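Local structure of phytochromobilin synthase (Solanum lycopersicum, 6KME) at residues A[98-103]-A[200-205]; A[111-116]-A[196-201]; A[273-276]-A[281-284]. The protein probably reduces biliverdin IX alpha to phytochromobilin, the chromophore of plant phytochromes, with electrons from ferredoxin. The protein carries 1 engineered substitution. All coordinates share one frame; numbering follows the deposited sequence.

Contact 1 (A[98-103]-A[200-205])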
loop_
_atom_site.group_PDB
_atom_site.type_symbol
_atom_site.label_atom_id
_atom_site.label_comp_id
_atom_site.label_asym_id
_atom_site.label_seq_id
_atom_site.Cartn_x
_atom_site.Cartn_y
_atom_site.Cartn_z
ATOM N N LEU A 98 -10.775 -0.603 2.905
ATOM C CA LEU A 98 -9.847 -1.724 2.852
ATOM C C LEU A 98 -8.421 -1.188 2.808
ATOM O O LEU A 98 -8.094 -0.350 1.961
ATOM C CB LEU A 98 -10.109 -2.625 1.628
ATOM C CG LEU A 98 -9.123 -3.807 1.475
ATOM C CD1 LEU A 98 -9.323 -4.825 2.595
ATOM C CD2 LEU A 98 -9.256 -4.489 0.102
ATOM N N ASP A 99 -7.580 -1.658 3.728
ATOM C CA ASP A 99 -6.126 -1.524 3.633
ATOM C C ASP A 99 -5.557 -2.933 3.712
ATOM O O ASP A 99 -5.566 -3.547 4.783
ATOM C CB ASP A 99 -5.542 -0.642 4.742
ATOM C CG ASP A 99 -4.014 -0.396 4.576
ATOM O OD1 ASP A 99 -3.327 -1.225 3.935
ATOM O OD2 ASP A 99 -3.505 0.634 5.079
ATOM N N PHE A 100 -5.047 -3.416 2.582
ATOM C CA PHE A 100 -4.517 -4.762 2.419
ATOM C C PHE A 100 -3.117 -4.631 1.834
ATOM O O PHE A 100 -2.941 -3.969 0.807
ATOM C CB PHE A 100 -5.444 -5.570 1.493
ATOM C CG PHE A 100 -5.035 -6.995 1.308
ATOM C CD1 PHE A 100 -4.111 -7.345 0.336
ATOM C CD2 PHE A 100 -5.585 -7.991 2.104
ATOM C CE1 PHE A 100 -3.733 -8.680 0.168
ATOM C CE2 PHE A 100 -5.201 -9.315 1.951
ATOM C CZ PHE A 100 -4.278 -9.654 0.980
ATOM N N ALA A 101 -2.118 -5.222 2.496
ATOM C CA ALA A 101 -0.737 -5.123 2.035
ATOM C C ALA A 101 0.012 -6.425 2.287
ATOM O O ALA A 101 -0.267 -7.155 3.244
ATOM C CB ALA A 101 0.025 -3.978 2.729
ATOM N N ALA A 102 0.983 -6.697 1.417
ATOM C CA ALA A 102 1.912 -7.809 1.573
ATOM C C ALA A 102 3.323 -7.241 1.608
ATOM O O ALA A 102 3.765 -6.604 0.642
ATOM C CB ALA A 102 1.755 -8.822 0.442
ATOM N N PHE A 103 4.007 -7.444 2.736
ATOM C CA PHE A 103 5.381 -7.006 2.929
ATOM C C PHE A 103 6.306 -8.207 2.824
ATOM O O PHE A 103 6.151 -9.163 3.610
ATOM C CB PHE A 103 5.551 -6.348 4.294
ATOM C CG PHE A 103 4.686 -5.113 4.509
ATOM C CD1 PHE A 103 4.553 -4.153 3.521
ATOM C CD2 PHE A 103 4.027 -4.918 5.719
ATOM C CE1 PHE A 103 3.765 -3.021 3.730
ATOM C CE2 PHE A 103 3.239 -3.790 5.939
ATOM C CZ PHE A 103 3.106 -2.841 4.944
ATOM N N ASP A 200 -6.808 -9.433 -10.462
ATOM C CA ASP A 200 -5.767 -9.501 -11.485
ATOM C C ASP A 200 -4.413 -9.043 -10.952
ATOM O O ASP A 200 -3.385 -9.685 -11.215
ATOM C CB ASP A 200 -6.171 -8.648 -12.688
ATOM C CG ASP A 200 -7.146 -9.366 -13.599
ATOM O OD1 ASP A 200 -7.389 -10.567 -13.354
ATOM O OD2 ASP A 200 -7.662 -8.741 -14.553
ATOM N N TYR A 201 -4.390 -7.925 -10.221
ATOM C CA TYR A 201 -3.144 -7.402 -9.664
ATOM C C TYR A 201 -2.593 -8.330 -8.584
ATOM O O TYR A 201 -1.376 -8.553 -8.508
ATOM C CB TYR A 201 -3.359 -5.982 -9.100
ATOM C CG TYR A 201 -3.167 -4.860 -10.127
ATOM C CD1 TYR A 201 -3.855 -4.877 -11.341
ATOM C CD2 TYR A 201 -2.301 -3.798 -9.881
ATOM C CE1 TYR A 201 -3.680 -3.860 -12.297
ATOM C CE2 TYR A 201 -2.121 -2.763 -10.837
ATOM C CZ TYR A 201 -2.808 -2.814 -12.039
ATOM O OH TYR A 201 -2.643 -1.819 -12.984
ATOM N N TYR A 202 -3.465 -8.891 -7.739
ATOM C CA TYR A 202 -2.949 -9.766 -6.689
ATOM C C TYR A 202 -2.424 -11.083 -7.268
ATOM O O TYR A 202 -1.412 -11.617 -6.793
ATOM C CB TYR A 202 -4.006 -10.012 -5.607
ATOM C CG TYR A 202 -3.378 -10.647 -4.380
ATOM C CD1 TYR A 202 -2.439 -9.948 -3.626
ATOM C CD2 TYR A 202 -3.678 -11.949 -4.009
ATOM C CE1 TYR A 202 -1.820 -10.524 -2.517
ATOM C CE2 TYR A 202 -3.061 -12.543 -2.887
ATOM C CZ TYR A 202 -2.134 -11.820 -2.155
ATOM O OH TYR A 202 -1.517 -12.390 -1.059
ATOM N N GLN A 203 -3.078 -11.613 -8.312
ATOM C CA GLN A 203 -2.564 -12.816 -8.953
ATOM C C GLN A 203 -1.231 -12.542 -9.645
ATOM O O GLN A 203 -0.332 -13.393 -9.634
ATOM C CB GLN A 203 -3.600 -13.374 -9.936
ATOM C CG GLN A 203 -4.820 -13.999 -9.241
ATOM C CD GLN A 203 -5.858 -14.525 -10.220
ATOM O OE1 GLN A 203 -6.163 -13.881 -11.221
ATOM N NE2 GLN A 203 -6.394 -15.705 -9.939
ATOM N N ALA A 204 -1.081 -11.361 -10.254
ATOM C CA ALA A 204 0.205 -10.983 -10.832
ATOM C C ALA A 204 1.296 -10.969 -9.769
ATOM O O ALA A 204 2.407 -11.454 -10.006
ATOM C CB ALA A 204 0.101 -9.610 -11.517
ATOM N N TRP A 205 0.988 -10.417 -8.589
ATOM C CA TRP A 205 1.967 -10.341 -7.509
ATOM C C TRP A 205 2.337 -11.735 -7.011
ATOM O O TRP A 205 3.515 -12.018 -6.748
ATOM C CB TRP A 205 1.422 -9.481 -6.365
ATOM C CG TRP A 205 2.414 -9.329 -5.226
ATOM C CD1 TRP A 205 3.418 -8.408 -5.136
ATOM C CD2 TRP A 205 2.507 -10.143 -4.046
ATOM N NE1 TRP A 205 4.138 -8.603 -3.978
ATOM C CE2 TRP A 205 3.602 -9.662 -3.292
ATOM C CE3 TRP A 205 1.771 -11.238 -3.555
ATOM C CZ2 TRP A 205 3.982 -10.229 -2.068
ATOM C CZ3 TRP A 205 2.149 -11.806 -2.343
ATOM C CH2 TRP A 205 3.249 -11.300 -1.611
#
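Two contacts join strand 98-103 to helix 200-205: the rings of Phe100 and Tyr202, and the methyl of Ala102 on the indole of Trp205. The first is a T-shaped pair. Phe100 points its edge at the face of Tyr202, the ring centroids 5.6 Å apart and the planes turned 84° to each other. The closest carbons of the two rings are Phe100 CE1 and Tyr202 CE1, 3.8 Å apart, with the tyrosine carbon lying close to the plane of the phenylalanine ring.

Two residues further along the strand, the methyl of Ala102 sits over one face of the Trp205 indole. It is offset toward the outer rim of the six-membered ring, so that Ala102 CB lies 3.5 Å from Trp205 CH2, and 3.9 Å from the centroid of that ring. This is a CH-pi contact. Trp205 reaches the strand because CG stands opposite the backbone N (chi1 -178°), which carries the indole off the helix toward the sheet.

The polar ends are settled elsewhere. Tyr202 OH is hydrogen-bonded to Thr44 OG1 on helix 34-47, and Trp205 NE1 to the carbonyl oxygen of Pro111, so both side chains are tied by a polar bond as well as packed. Tyr202 also takes an edge-to-face contact with Phe113 of the neighbouring strand, while Leu84 on strand 81-91 touches both Phe100 and Ala102.

Along the strand the side chains alternate. Phe100 and Ala102 face the helix, whereas Ala101 and Phe103 turn away from it, and Asp99, which is salt-bridged to Arg85, touches biliverdin. One face of the antiparallel sheet thus receives the helix and the other the bilin, the alpha-beta-alpha sandwich of ferredoxin-dependent bilin reductases.

Contact 2 (A[111-116]-A[196-201]). With BLA (biliverdine IX alpha), chain B.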
loop_
_atom_site.group_PDB
_atom_site.type_symbol
_atom_site.label_atom_id
_atom_site.label_comp_id
_atom_site.label_asym_id
_atom_site.label_seq_id
_atom_site.Cartn_x
_atom_site.Cartn_y
_atom_site.Cartn_z
ATOM N N PRO A 111 8.188 -6.496 -5.038
ATOM C CA PRO A 111 7.356 -5.324 -4.776
ATOM C C PRO A 111 6.426 -5.576 -3.597
ATOM O O PRO A 111 6.089 -6.713 -3.259
ATOM C CB PRO A 111 6.568 -5.141 -6.081
ATOM C CG PRO A 111 7.414 -5.783 -7.136
ATOM C CD PRO A 111 8.088 -6.954 -6.440
ATOM N N ILE A 112 6.025 -4.483 -2.957
ATOM C CA ILE A 112 5.027 -4.513 -1.894
ATOM C C ILE A 112 3.640 -4.416 -2.522
ATOM O O ILE A 112 3.342 -3.454 -3.236
ATOM C CB ILE A 112 5.268 -3.376 -0.895
ATOM C CG1 ILE A 112 6.539 -3.679 -0.095
ATOM C CG2 ILE A 112 4.052 -3.193 -0.010
ATOM C CD1 ILE A 112 7.097 -2.487 0.677
ATOM N N PHE A 113 2.795 -5.421 -2.284
ATOM C CA PHE A 113 1.426 -5.350 -2.770
ATOM C C PHE A 113 0.648 -4.381 -1.896
ATOM O O PHE A 113 0.737 -4.431 -0.669
ATOM C CB PHE A 113 0.738 -6.722 -2.779
ATOM C CG PHE A 113 -0.649 -6.676 -3.387
ATOM C CD1 PHE A 113 -0.817 -6.765 -4.769
ATOM C CD2 PHE A 113 -1.775 -6.478 -2.586
ATOM C CE1 PHE A 113 -2.101 -6.677 -5.347
ATOM C CE2 PHE A 113 -3.049 -6.387 -3.146
ATOM C CZ PHE A 113 -3.213 -6.494 -4.534
ATOM N N CYS A 114 -0.126 -3.502 -2.534
ATOM C CA CYS A 114 -0.758 -2.375 -1.852
ATOM C C CYS A 114 -2.164 -2.166 -2.406
ATOM O O CYS A 114 -2.327 -1.904 -3.602
ATOM C CB CYS A 114 0.103 -1.120 -2.028
ATOM S SG CYS A 114 -0.641 0.436 -1.473
ATOM N N ALA A 115 -3.180 -2.288 -1.548
ATOM C CA ALA A 115 -4.564 -1.970 -1.914
ATOM C C ALA A 115 -5.156 -1.111 -0.808
ATOM O O ALA A 115 -5.306 -1.571 0.332
ATOM C CB ALA A 115 -5.402 -3.229 -2.127
ATOM N N ASN A 116 -5.479 0.140 -1.141
ATOM C CA ASN A 116 -6.024 1.114 -0.193
ATOM C C ASN A 116 -7.287 1.707 -0.813
ATOM O O ASN A 116 -7.218 2.591 -1.678
ATOM C CB ASN A 116 -5.003 2.196 0.141
ATOM C CG ASN A 116 -3.970 1.725 1.136
ATOM O OD1 ASN A 116 -3.011 1.047 0.773
ATOM N ND2 ASN A 116 -4.168 2.064 2.399
ATOM N N SER A 196 -12.324 -6.822 -10.166
ATOM C CA SER A 196 -11.534 -7.535 -11.171
ATOM C C SER A 196 -10.078 -7.080 -11.157
ATOM O O SER A 196 -9.164 -7.896 -11.329
ATOM C CB SER A 196 -12.137 -7.330 -12.561
ATOM O OG SER A 196 -13.434 -7.894 -12.647
ATOM N N ALA A 197 -9.846 -5.777 -10.954
ATOM C CA ALA A 197 -8.490 -5.232 -10.907
ATOM C C ALA A 197 -7.719 -5.756 -9.698
ATOM O O ALA A 197 -6.553 -6.149 -9.823
ATOM C CB ALA A 197 -8.536 -3.697 -10.885
ATOM N N PHE A 198 -8.336 -5.718 -8.512
ATOM C CA PHE A 198 -7.691 -6.258 -7.315
ATOM C C PHE A 198 -7.249 -7.696 -7.546
ATOM O O PHE A 198 -6.115 -8.069 -7.223
ATOM C CB PHE A 198 -8.638 -6.176 -6.110
ATOM C CG PHE A 198 -8.071 -6.767 -4.840
ATOM C CD1 PHE A 198 -8.176 -8.130 -4.581
ATOM C CD2 PHE A 198 -7.441 -5.954 -3.900
ATOM C CE1 PHE A 198 -7.653 -8.686 -3.411
ATOM C CE2 PHE A 198 -6.915 -6.490 -2.728
ATOM C CZ PHE A 198 -7.023 -7.863 -2.480
ATOM N N LYS A 199 -8.138 -8.518 -8.108
ATOM C CA LYS A 199 -7.833 -9.936 -8.296
ATOM C C LYS A 199 -6.722 -10.138 -9.326
ATOM O O LYS A 199 -5.783 -10.917 -9.098
ATOM C CB LYS A 199 -9.103 -10.684 -8.704
ATOM C CG LYS A 199 -10.171 -10.709 -7.614
ATOM C CD LYS A 199 -11.457 -11.324 -8.123
ATOM C CE LYS A 199 -12.590 -11.166 -7.127
ATOM N NZ LYS A 199 -13.799 -11.883 -7.613
ATOM N N ASP A 200 -6.808 -9.433 -10.462
ATOM C CA ASP A 200 -5.767 -9.501 -11.485
ATOM C C ASP A 200 -4.413 -9.043 -10.952
ATOM O O ASP A 200 -3.385 -9.685 -11.215
ATOM C CB ASP A 200 -6.171 -8.648 -12.688
ATOM C CG ASP A 200 -7.146 -9.366 -13.599
ATOM O OD1 ASP A 200 -7.389 -10.567 -13.354
ATOM O OD2 ASP A 200 -7.662 -8.741 -14.553
ATOM N N TYR A 201 -4.390 -7.925 -10.221
ATOM C CA TYR A 201 -3.144 -7.402 -9.664
ATOM C C TYR A 201 -2.593 -8.330 -8.584
ATOM O O TYR A 201 -1.376 -8.553 -8.508
ATOM C CB TYR A 201 -3.359 -5.982 -9.100
ATOM C CG TYR A 201 -3.167 -4.860 -10.127
ATOM C CD1 TYR A 201 -3.855 -4.877 -11.341
ATOM C CD2 TYR A 201 -2.301 -3.798 -9.881
ATOM C CE1 TYR A 201 -3.680 -3.860 -12.297
ATOM C CE2 TYR A 201 -2.121 -2.763 -10.837
ATOM C CZ TYR A 201 -2.808 -2.814 -12.039
ATOM O OH TYR A 201 -2.643 -1.819 -12.984
HETATM C CHA BLA B . -6.929 10.133 -0.203
HETATM N NA BLA B . -5.126 8.279 -0.379
HETATM C C1A BLA B . -5.659 9.519 -0.768
HETATM C C2A BLA B . -4.762 10.085 -1.777
HETATM C C3A BLA B . -3.669 9.130 -1.967
HETATM C C4A BLA B . -3.917 8.022 -1.089
HETATM C CMA BLA B . -2.470 9.209 -2.915
HETATM C CAA BLA B . -5.007 11.474 -2.430
HETATM C CBA BLA B . -4.531 12.550 -1.491
HETATM C CGA BLA B . -3.015 12.882 -1.749
HETATM O O1A BLA B . -2.818 13.135 -2.900
HETATM O O2A BLA B . -2.345 12.829 -0.760
HETATM C CHB BLA B . -3.099 6.735 -0.912
HETATM N NB BLA B . -0.786 7.481 -0.952
HETATM C C1B BLA B . -1.748 6.474 -0.705
HETATM C C2B BLA B . -0.854 5.161 -0.687
HETATM C C3B BLA B . 0.492 5.504 -0.648
HETATM C C4B BLA B . 0.556 7.028 -0.768
HETATM C CMB BLA B . -1.504 3.808 -0.460
HETATM O OB BLA B . 1.490 7.810 -0.697
HETATM C CAB BLA B . 1.850 4.849 -0.592
HETATM C CBB BLA B . 3.144 5.233 -0.485
HETATM N NC BLA B . -7.325 5.876 2.932
HETATM C C1C BLA B . -6.783 4.608 3.243
HETATM C C2C BLA B . -7.467 4.178 4.548
HETATM C C3C BLA B . -8.350 5.196 4.909
HETATM C C4C BLA B . -8.279 6.333 3.861
HETATM C CMC BLA B . -7.084 2.828 5.167
HETATM O OC BLA B . -5.951 4.146 2.479
HETATM C CAC BLA B . -9.223 5.205 6.113
HETATM C CBC BLA B . -9.084 4.714 7.364
HETATM C CHD BLA B . -8.869 7.554 3.673
HETATM N ND BLA B . -7.614 8.557 1.641
HETATM C C1D BLA B . -8.530 8.582 2.608
HETATM C C2D BLA B . -9.347 9.861 2.601
HETATM C C3D BLA B . -8.876 10.626 1.550
HETATM C C4D BLA B . -7.729 9.814 0.882
HETATM C CMD BLA B . -10.437 10.082 3.634
HETATM C CAD BLA B . -9.272 12.006 1.012
HETATM C CBD BLA B . -8.867 13.154 1.918
HETATM C CGD BLA B . -7.301 13.428 1.999
HETATM O O1D BLA B . -6.926 13.509 3.155
HETATM O O2D BLA B . -6.756 13.515 0.907
#
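Asn116 ND2 donates to the OC oxygen of biliverdin at 2.7 Å, with an N-H...O angle of 150°. The other end of the same amide is held too: Asn116 OD1 accepts from Arg235 NH2, and this second bond probably fixes which way round the amide lies. Two residues back, Cys114 brings its sulfur to the bilin, SG standing 3.6 Å from the methyl carbon CMB.

Asn116 and Cys114 thus lie on the pocket side of strand 112-116, and the alternation of the strand sends Phe113 and Ala115 to the other side, where helix 196-201 packs nearly antiparallel to it, the axes 10.3 Å apart at closest. This is the central antiparallel sheet of the bilin reductase fold, with substrate on one face and helix on the other.

On the helix side Phe113 turns its edge to the face of Phe198 in an offset edge-to-face pair, planes at 89° and centroids 5.7 Å apart. Phe113 CG lies anti to the backbone N (chi1 -175°), which stretches the ring out toward the helix; elsewhere on the ring, Phe113 CE1 comes 3.7 Å from Tyr201 C, the carbonyl carbon. With an alanine here, the face of Phe198 would probably lose its edge-on partner and a gap would be likely to open beside the Tyr201 backbone. Ala115 meets Phe198 differently, at the ring edge, Ala115 CB being 3.6 Å from Phe198 CE2. Phe198 also touches Leu36 and Ala40 of helix 34-47.

Contact 3 (A[273-276]-A[281-284]); sequences TFLD and YRCE
A capping box opens the short helix 274-277, and the loop that follows the helix folds back so that Tyr281 and Arg282 pack on Phe274 and Leu275. In the box, Thr273 OG1 accepts from Asp276 N at 3.1 Å, and Asp276 OD2 accepts in return from Thr273 N at 2.9 Å. The second bond is nearly straight at the hydrogen (169°), although the donor reaches the oxygen from above the carboxylate plane.

Phe274 then presents its edge to the face of Tyr281, the planes inclined at 73° in an edge-to-face pair; Phe274 CE2 is 3.7 Å from Tyr281 CG. The tyrosine hydroxyl is hydrogen-bonded to the carbonyl oxygen of Arg292, and the Phe274 ring rests against Thr233 and Glu237 of helix 218-238, so the short helix and the loop after it are packed on the body of the protein.

Leu275 fills the angle between Tyr281 and Arg282. Its CD2 methyl lies against the backbone that links them, 3.5 Å from Arg282 N, while CD1 runs beside the arginine side chain. The Arg282 chain starts extended and bends at chi3 (-63°), bringing its guanidinium back beside Leu275 CB. There a water bridges the two segments: it donates to Leu275 O at 2.8 Å and accepts from Arg282 NH2 at 2.9 Å, lying in the guanidinium plane at its edge.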
loop_
_atom_site.group_PDB
_atom_site.type_symbol
_atom_site.label_atom_id
_atom_site.label_comp_id
_atom_site.label_asym_id
_atom_site.label_seq_id
_atom_site.Cartn_x
_atom_site.Cartn_y
_atom_site.Cartn_z
ATOM N N THR A 273 14.831 7.920 11.575
ATOM C CA THR A 273 13.546 8.580 11.731
ATOM C C THR A 273 13.015 9.052 10.379
ATOM O O THR A 273 13.725 9.069 9.373
ATOM C CB THR A 273 13.663 9.788 12.664
ATOM O OG1 THR A 273 14.518 10.764 12.058
ATOM C CG2 THR A 273 14.246 9.373 14.004
ATOM N N PHE A 274 11.736 9.442 10.375
ATOM C CA PHE A 274 11.160 10.105 9.209
ATOM C C PHE A 274 12.022 11.285 8.761
ATOM O O PHE A 274 12.310 11.429 7.569
ATOM C CB PHE A 274 9.727 10.542 9.525
ATOM C CG PHE A 274 9.022 11.211 8.375
ATOM C CD1 PHE A 274 8.302 10.466 7.461
ATOM C CD2 PHE A 274 9.089 12.590 8.206
ATOM C CE1 PHE A 274 7.646 11.086 6.396
ATOM C CE2 PHE A 274 8.448 13.213 7.136
ATOM C CZ PHE A 274 7.725 12.457 6.232
ATOM N N LEU A 275 12.491 12.117 9.698
ATOM C CA LEU A 275 13.307 13.259 9.271
ATOM C C LEU A 275 14.695 12.848 8.780
ATOM O O LEU A 275 15.297 13.581 7.985
ATOM C CB LEU A 275 13.425 14.291 10.394
ATOM C CG LEU A 275 12.132 15.074 10.708
ATOM C CD1 LEU A 275 12.404 16.099 11.845
ATOM C CD2 LEU A 275 11.556 15.769 9.470
ATOM N N ASP A 276 15.215 11.695 9.209
ATOM C CA ASP A 276 16.461 11.204 8.626
ATOM C C ASP A 276 16.291 10.905 7.139
ATOM O O ASP A 276 17.190 11.179 6.337
ATOM C CB ASP A 276 16.949 9.949 9.360
ATOM C CG ASP A 276 17.469 10.240 10.750
ATOM O OD1 ASP A 276 17.946 11.369 11.005
ATOM O OD2 ASP A 276 17.399 9.323 11.596
ATOM N N TYR A 281 11.132 17.935 5.389
ATOM C CA TYR A 281 10.020 18.095 6.320
ATOM C C TYR A 281 10.440 18.602 7.693
ATOM O O TYR A 281 9.577 18.746 8.563
ATOM C CB TYR A 281 9.270 16.761 6.494
ATOM C CG TYR A 281 8.410 16.385 5.317
ATOM C CD1 TYR A 281 8.960 15.759 4.204
ATOM C CD2 TYR A 281 7.044 16.662 5.309
ATOM C CE1 TYR A 281 8.174 15.416 3.108
ATOM C CE2 TYR A 281 6.250 16.326 4.207
ATOM C CZ TYR A 281 6.828 15.694 3.113
ATOM O OH TYR A 281 6.055 15.337 2.016
ATOM N N ARG A 282 11.722 18.879 7.927
ATOM C CA ARG A 282 12.136 19.347 9.248
ATOM C C ARG A 282 11.721 20.801 9.408
ATOM O O ARG A 282 12.139 21.660 8.626
ATOM C CB ARG A 282 13.641 19.199 9.469
ATOM C CG ARG A 282 14.085 19.766 10.827
ATOM C CD ARG A 282 15.554 19.511 11.149
ATOM N NE ARG A 282 15.855 18.084 11.249
ATOM C CZ ARG A 282 16.607 17.410 10.381
ATOM N NH1 ARG A 282 17.149 18.031 9.334
ATOM N NH2 ARG A 282 16.824 16.113 10.563
ATOM N N CYS A 283 10.903 21.071 10.422
ATOM C CA CYS A 283 10.450 22.425 10.714
ATOM C C CYS A 283 11.505 23.210 11.484
ATOM O O CYS A 283 12.457 22.653 12.038
ATOM C CB CYS A 283 9.150 22.390 11.508
ATOM S SG CYS A 283 7.738 22.678 10.473
ATOM N N GLU A 284 11.298 24.535 11.541
ATOM C CA GLU A 284 12.236 25.417 12.229
ATOM C C GLU A 284 12.428 25.020 13.689
ATOM O O GLU A 284 13.471 25.322 14.281
ATOM C CB GLU A 284 11.759 26.871 12.141
HETATM O O HOH W 1 17.924 14.387 8.509
#

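In the fold
Contacts 1 and 2 are one continuous piece of core: their centres are 4 Å apart, they share Asp200 and Tyr201, and both set helix 188-211 against neighbouring strands of the same sheet. They also touch directly, with Phe100 O 2.9 Å from Ala115 N, a probable hydrogen bond. On the sheet face turned away from the helix both strands line the bilin pocket, strand 96-104 with Asp99 and strand 112-119 with Cys114 and Asn116. Contact 3 stands apart, its centre about 31 Å from the centres of both, with nearest atoms about 15 Å away. Even so, the side chain of Tyr281 is about 9 Å from biliverdin. Arg292, whose carbonyl holds that tyrosine, also bonds the bilin through NH2.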